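SAM-dependent methyltransferase (Thiobacillus denitrificans, PDB 5EPE) probably transfers a methyl group from S-adenosylmethionine to an acceptor that is not established, and binds the product S-adenosyl-L-homocysteine. Local coordinates at residues Leu201-Trp206 with Glu217-Gln222; Thr148-Ala153 with Asn159-Phe164; Glu73-Arg78 with Val88-Gly93. One frame throughout, in Å; residues are numbered along the deposited sequence.

Contact 1: residues Leu201-Trp206 with Glu217-Gln222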
loop_
_atom_site.group_PDB
_atom_site.type_symbol
_atom_site.label_atom_id
_atom_site.label_comp_id
_atom_site.label_asym_id
_atom_site.label_seq_id
_atom_site.Cartn_x
_atom_site.Cartn_y
_atom_site.Cartn_z
ATOM N N LEU A 201 33.753 7.158 -21.205
ATOM C CA LEU A 201 34.545 7.841 -22.235
ATOM C C LEU A 201 35.922 7.175 -22.364
ATOM O O LEU A 201 36.413 6.940 -23.453
ATOM C CB LEU A 201 34.670 9.332 -21.882
ATOM C CG LEU A 201 35.461 10.176 -22.890
ATOM C CD1 LEU A 201 34.846 10.069 -24.261
ATOM C CD2 LEU A 201 35.590 11.634 -22.450
ATOM N N THR A 202 36.532 6.877 -21.214
ATOM C CA THR A 202 37.797 6.196 -21.195
ATOM C C THR A 202 37.731 4.845 -21.968
ATOM O O THR A 202 38.595 4.545 -22.782
ATOM C CB THR A 202 38.306 5.991 -19.764
ATOM O OG1 THR A 202 38.439 7.282 -19.144
ATOM C CG2 THR A 202 39.730 5.261 -19.759
HETATM N N MSE A 203 36.731 4.046 -21.651
HETATM C CA MSE A 203 36.533 2.766 -22.295
HETATM C C MSE A 203 36.319 2.874 -23.768
HETATM O O MSE A 203 36.867 2.081 -24.532
HETATM C CB MSE A 203 35.383 1.994 -21.678
HETATM C CG MSE A 203 35.741 1.350 -20.361
HETATM SE SE MSE A 203 34.106 0.337 -19.717
HETATM C CE MSE A 203 33.273 1.841 -19.040
ATOM N N ARG A 204 35.517 3.834 -24.207
ATOM C CA ARG A 204 35.254 3.973 -25.633
ATOM C C ARG A 204 36.489 4.367 -26.418
ATOM O O ARG A 204 36.753 3.792 -27.508
ATOM C CB ARG A 204 34.151 5.014 -25.916
ATOM C CG ARG A 204 33.843 5.242 -27.406
ATOM C CD ARG A 204 33.440 3.932 -28.116
ATOM N NE ARG A 204 33.434 4.142 -29.539
ATOM C CZ ARG A 204 32.391 4.512 -30.278
ATOM N NH1 ARG A 204 31.158 4.646 -29.804
ATOM N NH2 ARG A 204 32.594 4.700 -31.555
ATOM N N ARG A 205 37.227 5.350 -25.905
ATOM C CA ARG A 205 38.483 5.758 -26.532
ATOM C C ARG A 205 39.508 4.629 -26.537
ATOM O O ARG A 205 40.249 4.460 -27.489
ATOM C CB ARG A 205 39.042 6.980 -25.823
ATOM C CG ARG A 205 38.253 8.234 -26.184
ATOM C CD ARG A 205 38.720 9.447 -25.422
ATOM N NE ARG A 205 38.012 10.602 -25.933
ATOM C CZ ARG A 205 38.230 11.849 -25.550
ATOM N NH1 ARG A 205 39.145 12.094 -24.651
ATOM N NH2 ARG A 205 37.513 12.847 -26.081
ATOM N N TRP A 206 39.553 3.847 -25.473
ATOM C CA TRP A 206 40.422 2.645 -25.464
ATOM C C TRP A 206 40.019 1.628 -26.542
ATOM O O TRP A 206 40.855 1.115 -27.296
ATOM C CB TRP A 206 40.419 1.989 -24.078
ATOM C CG TRP A 206 41.353 0.848 -23.993
ATOM C CD1 TRP A 206 42.675 0.890 -23.676
ATOM C CD2 TRP A 206 41.028 -0.511 -24.265
ATOM N NE1 TRP A 206 43.199 -0.398 -23.706
ATOM C CE2 TRP A 206 42.202 -1.269 -24.081
ATOM C CE3 TRP A 206 39.848 -1.169 -24.646
ATOM C CZ2 TRP A 206 42.220 -2.656 -24.237
ATOM C CZ3 TRP A 206 39.873 -2.577 -24.808
ATOM C CH2 TRP A 206 41.046 -3.289 -24.602
ATOM N N GLU A 217 36.313 -7.419 -26.455
ATOM C CA GLU A 217 34.986 -8.003 -26.378
ATOM C C GLU A 217 34.328 -7.696 -25.018
ATOM O O GLU A 217 33.215 -7.202 -24.987
ATOM C CB GLU A 217 35.087 -9.495 -26.627
ATOM C CG GLU A 217 33.768 -10.156 -26.969
ATOM C CD GLU A 217 33.954 -11.569 -27.516
ATOM O OE1 GLU A 217 34.583 -11.716 -28.598
ATOM O OE2 GLU A 217 33.481 -12.536 -26.860
ATOM N N GLU A 218 35.062 -7.920 -23.921
ATOM C CA GLU A 218 34.591 -7.645 -22.567
ATOM C C GLU A 218 34.263 -6.154 -22.340
ATOM O O GLU A 218 33.217 -5.814 -21.755
ATOM C CB GLU A 218 35.630 -8.134 -21.527
ATOM C CG GLU A 218 35.384 -7.658 -20.109
ATOM N N VAL A 219 35.163 -5.283 -22.785
ATOM C CA VAL A 219 34.999 -3.849 -22.652
ATOM C C VAL A 219 33.797 -3.319 -23.443
ATOM O O VAL A 219 33.034 -2.454 -22.963
ATOM C CB VAL A 219 36.296 -3.075 -23.024
ATOM C CG1 VAL A 219 36.064 -1.555 -23.104
ATOM C CG2 VAL A 219 37.372 -3.363 -21.996
ATOM N N ARG A 220 33.658 -3.803 -24.666
ATOM C CA ARG A 220 32.509 -3.482 -25.493
ATOM C C ARG A 220 31.211 -3.860 -24.773
ATOM O O ARG A 220 30.257 -3.063 -24.751
ATOM C CB ARG A 220 32.628 -4.210 -26.829
ATOM C CG ARG A 220 31.517 -4.006 -27.839
ATOM C CD ARG A 220 31.452 -2.548 -28.289
ATOM N NE ARG A 220 30.479 -1.805 -27.500
ATOM C CZ ARG A 220 30.146 -0.506 -27.645
ATOM N NH1 ARG A 220 30.725 0.337 -28.542
ATOM N NH2 ARG A 220 29.191 -0.073 -26.863
ATOM N N ALA A 221 31.155 -5.061 -24.188
ATOM C CA ALA A 221 29.955 -5.476 -23.405
ATOM C C ALA A 221 29.674 -4.570 -22.185
ATOM O O ALA A 221 28.531 -4.186 -21.951
ATOM C CB ALA A 221 30.093 -6.928 -22.957
ATOM N N GLN A 222 30.724 -4.217 -21.435
ATOM C CA GLN A 222 30.581 -3.295 -20.310
ATOM C C GLN A 222 30.064 -1.891 -20.724
ATOM O O GLN A 222 29.147 -1.317 -20.109
ATOM C CB GLN A 222 31.890 -3.170 -19.538
ATOM C CG GLN A 222 32.201 -4.436 -18.779
ATOM C CD GLN A 222 33.331 -4.301 -17.780
ATOM O OE1 GLN A 222 33.481 -3.270 -17.123
ATOM N NE2 GLN A 222 34.107 -5.375 -17.630
#
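Val219 fits against Met203 and Trp206 inside a helical hairpin. The hairpin is made by helix 189-209 and helix 216-237, joined by a short loop. The two segments run roughly antiparallel, at 141°, with their axes 9.9 Å apart at closest approach. No hydrogen bond joins them, so side-chain packing carries the contact.

The tight part is the fork of Val219. Its CG1 branch lies against the base of selenomethionine Met203, at 3.9 Å from Met203 CB. Val219 CG2 comes to 3.8 Å from Trp206 CZ3, meeting the indole obliquely at the six-membered ring. Trp206 CG stands anti to the backbone N (chi1 -176°), which carries this ring across to the second helix. Helix 5-11 closes over the same group: Thr10 touches Met203, Ile9 touches Trp206 and Ile6 touches Val219.

The packing is looser beyond Val219. Gln222 is partly exposed, and Gln222 CB comes to 4.2 Å from Met203 SE, its chain crossing that of Met203 at about a right angle.

Polar groups take over at another margin, where a second subunit arrives. Arg204, also tied to Asp208 of its own helix, and Arg220 both form salt bridges to Asp180 of that subunit, which brings the two guanidinium groups together around one carboxylate. The hairpin therefore takes part in the oligomer interface as well as in the chain's own fold. Arg204 NH1 and Arg220 NH1 end 4.5 Å apart.

Contact 2: residues Thr148-Ala153 with Asn159-Phe164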
loop_
_atom_site.group_PDB
_atom_site.type_symbol
_atom_site.label_atom_id
_atom_site.label_comp_id
_atom_site.label_asym_id
_atom_site.label_seq_id
_atom_site.Cartn_x
_atom_site.Cartn_y
_atom_site.Cartn_z
ATOM N N THR A 148 15.134 -3.172 -3.074
ATOM C CA THR A 148 13.890 -3.889 -3.013
ATOM C C THR A 148 14.140 -5.375 -3.272
ATOM O O THR A 148 13.343 -6.217 -2.856
ATOM C CB THR A 148 12.940 -3.232 -4.045
ATOM O OG1 THR A 148 13.695 -2.899 -5.243
ATOM C CG2 THR A 148 12.375 -1.910 -3.432
ATOM N N THR A 149 15.262 -5.693 -3.934
ATOM C CA THR A 149 15.676 -7.078 -4.205
ATOM C C THR A 149 17.193 -7.269 -4.062
ATOM O O THR A 149 17.958 -6.325 -4.322
ATOM C CB THR A 149 15.331 -7.525 -5.666
ATOM O OG1 THR A 149 16.052 -6.703 -6.603
ATOM C CG2 THR A 149 13.853 -7.430 -5.955
ATOM N N GLU A 150 17.589 -8.512 -3.722
ATOM C CA GLU A 150 19.005 -8.950 -3.692
ATOM C C GLU A 150 19.729 -8.681 -5.053
ATOM O O GLU A 150 20.933 -8.369 -5.063
ATOM C CB GLU A 150 19.163 -10.447 -3.282
ATOM C CG GLU A 150 18.587 -10.881 -1.896
ATOM C CD GLU A 150 19.448 -10.499 -0.645
ATOM O OE1 GLU A 150 20.660 -10.797 -0.629
ATOM O OE2 GLU A 150 18.927 -9.940 0.355
ATOM N N ALA A 151 18.994 -8.767 -6.171
ATOM C CA ALA A 151 19.558 -8.494 -7.502
ATOM C C ALA A 151 20.098 -7.078 -7.637
ATOM O O ALA A 151 21.135 -6.858 -8.244
ATOM C CB ALA A 151 18.532 -8.777 -8.604
ATOM N N VAL A 152 19.405 -6.100 -7.076
ATOM C CA VAL A 152 19.966 -4.707 -7.059
ATOM C C VAL A 152 21.347 -4.688 -6.292
ATOM O O VAL A 152 22.337 -4.032 -6.721
ATOM C CB VAL A 152 18.977 -3.670 -6.416
ATOM C CG1 VAL A 152 19.679 -2.312 -6.212
ATOM C CG2 VAL A 152 17.658 -3.560 -7.210
ATOM N N ALA A 153 21.391 -5.441 -5.185
ATOM C CA ALA A 153 22.633 -5.598 -4.382
ATOM C C ALA A 153 23.786 -6.190 -5.213
ATOM O O ALA A 153 24.893 -5.615 -5.250
ATOM C CB ALA A 153 22.382 -6.406 -3.120
ATOM N N ASN A 159 27.263 -9.039 -2.435
ATOM C CA ASN A 159 26.639 -10.363 -2.626
ATOM C C ASN A 159 25.182 -10.409 -2.154
ATOM O O ASN A 159 24.334 -11.094 -2.747
ATOM C CB ASN A 159 27.343 -11.463 -1.835
ATOM C CG ASN A 159 28.805 -11.558 -2.121
ATOM O OD1 ASN A 159 29.604 -11.557 -1.202
ATOM N ND2 ASN A 159 29.169 -11.673 -3.371
ATOM N N THR A 160 24.926 -9.755 -1.026
ATOM C CA THR A 160 23.608 -9.737 -0.411
ATOM C C THR A 160 23.302 -8.325 0.095
ATOM O O THR A 160 24.214 -7.478 0.240
ATOM C CB THR A 160 23.499 -10.732 0.773
ATOM O OG1 THR A 160 24.465 -10.400 1.778
ATOM C CG2 THR A 160 23.787 -12.109 0.312
ATOM N N ILE A 161 22.024 -8.094 0.378
ATOM C CA ILE A 161 21.621 -6.817 0.960
ATOM C C ILE A 161 22.332 -6.588 2.290
ATOM O O ILE A 161 22.717 -5.488 2.553
ATOM C CB ILE A 161 20.093 -6.692 1.073
ATOM C CG1 ILE A 161 19.533 -6.497 -0.329
ATOM C CG2 ILE A 161 19.653 -5.468 1.886
ATOM C CD1 ILE A 161 18.013 -6.502 -0.397
ATOM N N SER A 162 22.518 -7.653 3.086
ATOM C CA SER A 162 23.174 -7.528 4.384
ATOM C C SER A 162 24.655 -7.090 4.324
ATOM O O SER A 162 25.217 -6.788 5.385
ATOM C CB SER A 162 23.006 -8.833 5.185
ATOM O OG SER A 162 23.502 -9.947 4.485
ATOM N N ASP A 163 25.279 -7.020 3.121
ATOM C CA ASP A 163 26.674 -6.549 2.985
ATOM C C ASP A 163 26.814 -5.096 3.373
ATOM O O ASP A 163 27.878 -4.700 3.823
ATOM C CB ASP A 163 27.268 -6.742 1.576
ATOM C CG ASP A 163 27.768 -8.148 1.336
ATOM O OD1 ASP A 163 28.302 -8.770 2.262
ATOM O OD2 ASP A 163 27.580 -8.683 0.230
ATOM N N PHE A 164 25.758 -4.304 3.208
ATOM C CA PHE A 164 25.761 -2.866 3.523
ATOM C C PHE A 164 24.602 -2.543 4.431
ATOM O O PHE A 164 23.688 -3.359 4.594
ATOM C CB PHE A 164 25.684 -1.960 2.267
ATOM C CG PHE A 164 26.784 -2.222 1.248
ATOM C CD1 PHE A 164 28.102 -2.400 1.636
ATOM C CD2 PHE A 164 26.489 -2.298 -0.092
ATOM C CE1 PHE A 164 29.120 -2.723 0.715
ATOM C CE2 PHE A 164 27.523 -2.584 -1.030
ATOM C CZ PHE A 164 28.798 -2.818 -0.611
HETATM O O HOH W 1 20.352 -9.748 2.815
#
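A helix start and the turn that folds back on it meet here: Glu150, in the first turn of helix 150-155, grips the 3-10 turn 161-163. Ile161 N donates to Glu150 OE1 at 3.2 Å. The bond is fairly straight (153°), but the N-H comes from above the carboxylate plane, 47° out of it. The other oxygen works through water: a water donates to Glu150 OE2 at 2.8 Å and accepts from Ser162 N. One carboxylate thus serves two successive backbone N-H groups. The bend at chi2 (-78°) brings the carboxylate round to Thr160 and Ile161. Its packing is close, with Glu150 OE1 3.1 Å from Thr160 CA. With an alanine here in place of the glutamate, Ile161 N would probably lose its acceptor and the water bridge to Ser162 N would be broken.

Apolar contact lies beside these bonds. Ile161 CG1 rests 4.0 Å from Ala153 CB, and Ile161 CD1 reaches back to the Thr149 carbonyl carbon. Thr149 is the N-cap of the helix, though its capping bond to Val152 N is weak.

Other subunits border the turn. Ser162 bonds to Glu228 of one neighbouring subunit, and Asp163 OD1 pairs with Arg175 of another. Asp163 also steadies its own loop: its OD2 accepts from Asn159 N at 2.7 Å and from Thr160 N at 3.1 Å.

Contact 3: residues Glu73-Arg78 with Val88-Gly93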
loop_
_atom_site.group_PDB
_atom_site.type_symbol
_atom_site.label_atom_id
_atom_site.label_comp_id
_atom_site.label_asym_id
_atom_site.label_seq_id
_atom_site.Cartn_x
_atom_site.Cartn_y
_atom_site.Cartn_z
ATOM N N GLU A 73 52.604 5.755 -10.464
ATOM C CA GLU A 73 53.302 6.656 -11.397
ATOM C C GLU A 73 52.542 7.963 -11.586
ATOM O O GLU A 73 53.154 9.043 -11.601
ATOM C CB GLU A 73 53.517 5.977 -12.735
ATOM C CG GLU A 73 54.520 4.835 -12.653
ATOM C CD GLU A 73 54.532 3.950 -13.909
ATOM O OE1 GLU A 73 53.638 4.091 -14.797
ATOM O OE2 GLU A 73 55.447 3.093 -14.007
ATOM N N GLN A 74 51.201 7.877 -11.629
ATOM C CA GLN A 74 50.371 9.068 -11.765
ATOM C C GLN A 74 50.475 9.926 -10.537
ATOM O O GLN A 74 50.563 11.152 -10.635
ATOM C CB GLN A 74 48.895 8.683 -12.028
ATOM C CG GLN A 74 48.717 7.978 -13.400
ATOM C CD GLN A 74 47.307 7.528 -13.684
ATOM O OE1 GLN A 74 46.436 7.474 -12.776
ATOM N NE2 GLN A 74 47.039 7.231 -14.966
ATOM N N ALA A 75 50.495 9.283 -9.374
ATOM C CA ALA A 75 50.588 10.022 -8.105
ATOM C C ALA A 75 51.888 10.833 -8.046
ATOM O O ALA A 75 51.888 12.007 -7.682
ATOM C CB ALA A 75 50.528 9.057 -6.932
ATOM N N LYS A 76 52.960 10.195 -8.432
ATOM C CA LYS A 76 54.281 10.879 -8.487
ATOM C C LYS A 76 54.300 12.044 -9.502
ATOM O O LYS A 76 54.796 13.131 -9.197
ATOM C CB LYS A 76 55.340 9.859 -8.824
ATOM C CG LYS A 76 55.627 8.880 -7.697
ATOM C CD LYS A 76 56.574 7.810 -8.240
ATOM C CE LYS A 76 57.043 6.800 -7.209
ATOM N NZ LYS A 76 57.669 7.461 -6.013
ATOM N N ARG A 77 53.696 11.859 -10.674
ATOM C CA ARG A 77 53.575 12.973 -11.628
ATOM C C ARG A 77 52.689 14.099 -11.103
ATOM O O ARG A 77 52.967 15.286 -11.345
ATOM C CB ARG A 77 53.037 12.499 -12.964
ATOM C CG ARG A 77 53.997 11.640 -13.737
ATOM C CD ARG A 77 53.598 11.584 -15.206
ATOM N NE ARG A 77 52.442 10.682 -15.391
ATOM C CZ ARG A 77 52.546 9.363 -15.590
ATOM N NH1 ARG A 77 53.729 8.758 -15.654
ATOM N NH2 ARG A 77 51.471 8.631 -15.748
ATOM N N ARG A 78 51.635 13.721 -10.376
ATOM C CA ARG A 78 50.713 14.692 -9.787
ATOM C C ARG A 78 51.432 15.588 -8.737
ATOM O O ARG A 78 51.250 16.821 -8.732
ATOM C CB ARG A 78 49.507 13.970 -9.166
ATOM C CG ARG A 78 48.339 14.873 -8.834
ATOM C CD ARG A 78 47.742 15.575 -10.049
ATOM N NE ARG A 78 46.520 16.257 -9.628
ATOM C CZ ARG A 78 46.063 17.410 -10.104
ATOM N NH1 ARG A 78 46.716 18.069 -11.058
ATOM N NH2 ARG A 78 44.945 17.944 -9.594
ATOM N N VAL A 88 55.000 14.794 0.041
ATOM C CA VAL A 88 54.235 13.537 -0.052
ATOM C C VAL A 88 54.971 12.509 -0.875
ATOM O O VAL A 88 55.497 12.871 -1.951
ATOM C CB VAL A 88 52.795 13.757 -0.581
ATOM C CG1 VAL A 88 52.003 14.608 0.393
ATOM C CG2 VAL A 88 52.778 14.458 -1.923
ATOM N N LYS A 89 55.029 11.271 -0.359
ATOM C CA LYS A 89 55.813 10.161 -0.917
ATOM C C LYS A 89 54.842 9.068 -1.298
ATOM O O LYS A 89 53.949 8.733 -0.516
ATOM C CB LYS A 89 56.758 9.581 0.150
ATOM C CG LYS A 89 57.614 8.389 -0.302
ATOM N N PHE A 90 55.029 8.498 -2.487
ATOM C CA PHE A 90 54.190 7.394 -2.979
ATOM C C PHE A 90 54.985 6.137 -3.169
ATOM O O PHE A 90 56.084 6.169 -3.794
ATOM C CB PHE A 90 53.499 7.804 -4.257
ATOM C CG PHE A 90 52.600 8.949 -4.035
ATOM C CD1 PHE A 90 51.357 8.752 -3.428
ATOM C CD2 PHE A 90 53.020 10.243 -4.312
ATOM C CE1 PHE A 90 50.530 9.816 -3.159
ATOM C CE2 PHE A 90 52.183 11.310 -4.046
ATOM C CZ PHE A 90 50.943 11.109 -3.461
ATOM N N ILE A 91 54.456 5.039 -2.634
ATOM C CA ILE A 91 55.159 3.784 -2.665
ATOM C C ILE A 91 54.307 2.795 -3.403
ATOM O O ILE A 91 53.122 2.637 -3.081
ATOM C CB ILE A 91 55.447 3.253 -1.259
ATOM C CG1 ILE A 91 56.419 4.212 -0.539
ATOM C CG2 ILE A 91 56.037 1.854 -1.332
ATOM C CD1 ILE A 91 56.675 3.879 0.926
ATOM N N HIS A 92 54.928 2.106 -4.376
ATOM C CA HIS A 92 54.240 1.020 -5.060
ATOM C C HIS A 92 54.389 -0.257 -4.246
ATOM O O HIS A 92 55.496 -0.736 -4.021
ATOM C CB HIS A 92 54.722 0.802 -6.487
ATOM C CG HIS A 92 54.078 -0.366 -7.156
ATOM N ND1 HIS A 92 54.778 -1.251 -7.935
ATOM C CD2 HIS A 92 52.801 -0.810 -7.140
ATOM C CE1 HIS A 92 53.958 -2.185 -8.393
ATOM N NE2 HIS A 92 52.747 -1.939 -7.924
ATOM N N GLY A 93 53.263 -0.817 -3.805
ATOM C CA GLY A 93 53.286 -2.064 -3.032
ATOM C C GLY A 93 51.986 -2.437 -2.344
ATOM O O GLY A 93 50.996 -1.737 -2.443
HETATM O O HOH W 2 57.124 9.817 -4.237
#
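Ala75 CB sits over the face of the Phe90 ring, 3.6 Å from the ring centroid and 12° off its normal. This is a CH-pi contact centred on the ring. Next to it, Lys76 NZ donates to Phe90 O at 3.0 Å. The Lys76 chain runs alongside Phe90 but points the other way, and its last bend (chi4 -54°) turns NZ toward the strand. The ammonium meets the carbonyl at a C=O...N angle of 146°, tilted slightly from its plane. A water accepts from both Lys76 NZ and Phe90 N. Lysine thus takes the C=O of Phe90 and water its N-H, on the edge of strand 88-92 turned away from strand 61-66.

Further out, Leu51 and Cys52 of helix 49-58 also touch Phe90. On the inner edge, Lys89 and Ile91 bond through their backbones to strand 61-66. At the strand's end Gly93 bonds to Asp66 and touches the bound S-adenosyl-L-homocysteine. Helix 69-82 packed on its following strand completes the beta-alpha-beta unit 61-66, 69-82, 88-92 of the Rossmann-like methyltransferase fold.

Overall arrangement
From the N terminus, contact 3 closes first, where helix 69-82 turns back onto strand 88-92, an outermost strand of the sheet in this chain. The chain then runs on through strands 104-110 and 134-143. Contact 2 follows, closing a shorter loop between helix 150-155 and the turn before helix 167-177. Contact 1 comes last and closes the helical hairpin that lies, along the chain, between strands 179-186 and 238-247. The three are in series, and none nests in or crosses another. Contacts 2 and 3 lie on opposite sides of the chain's centre, about 35 Å apart between centres. Contacts 1 and 2 border other subunits, whereas contact 3 reaches the S-adenosyl-L-homocysteine pocket.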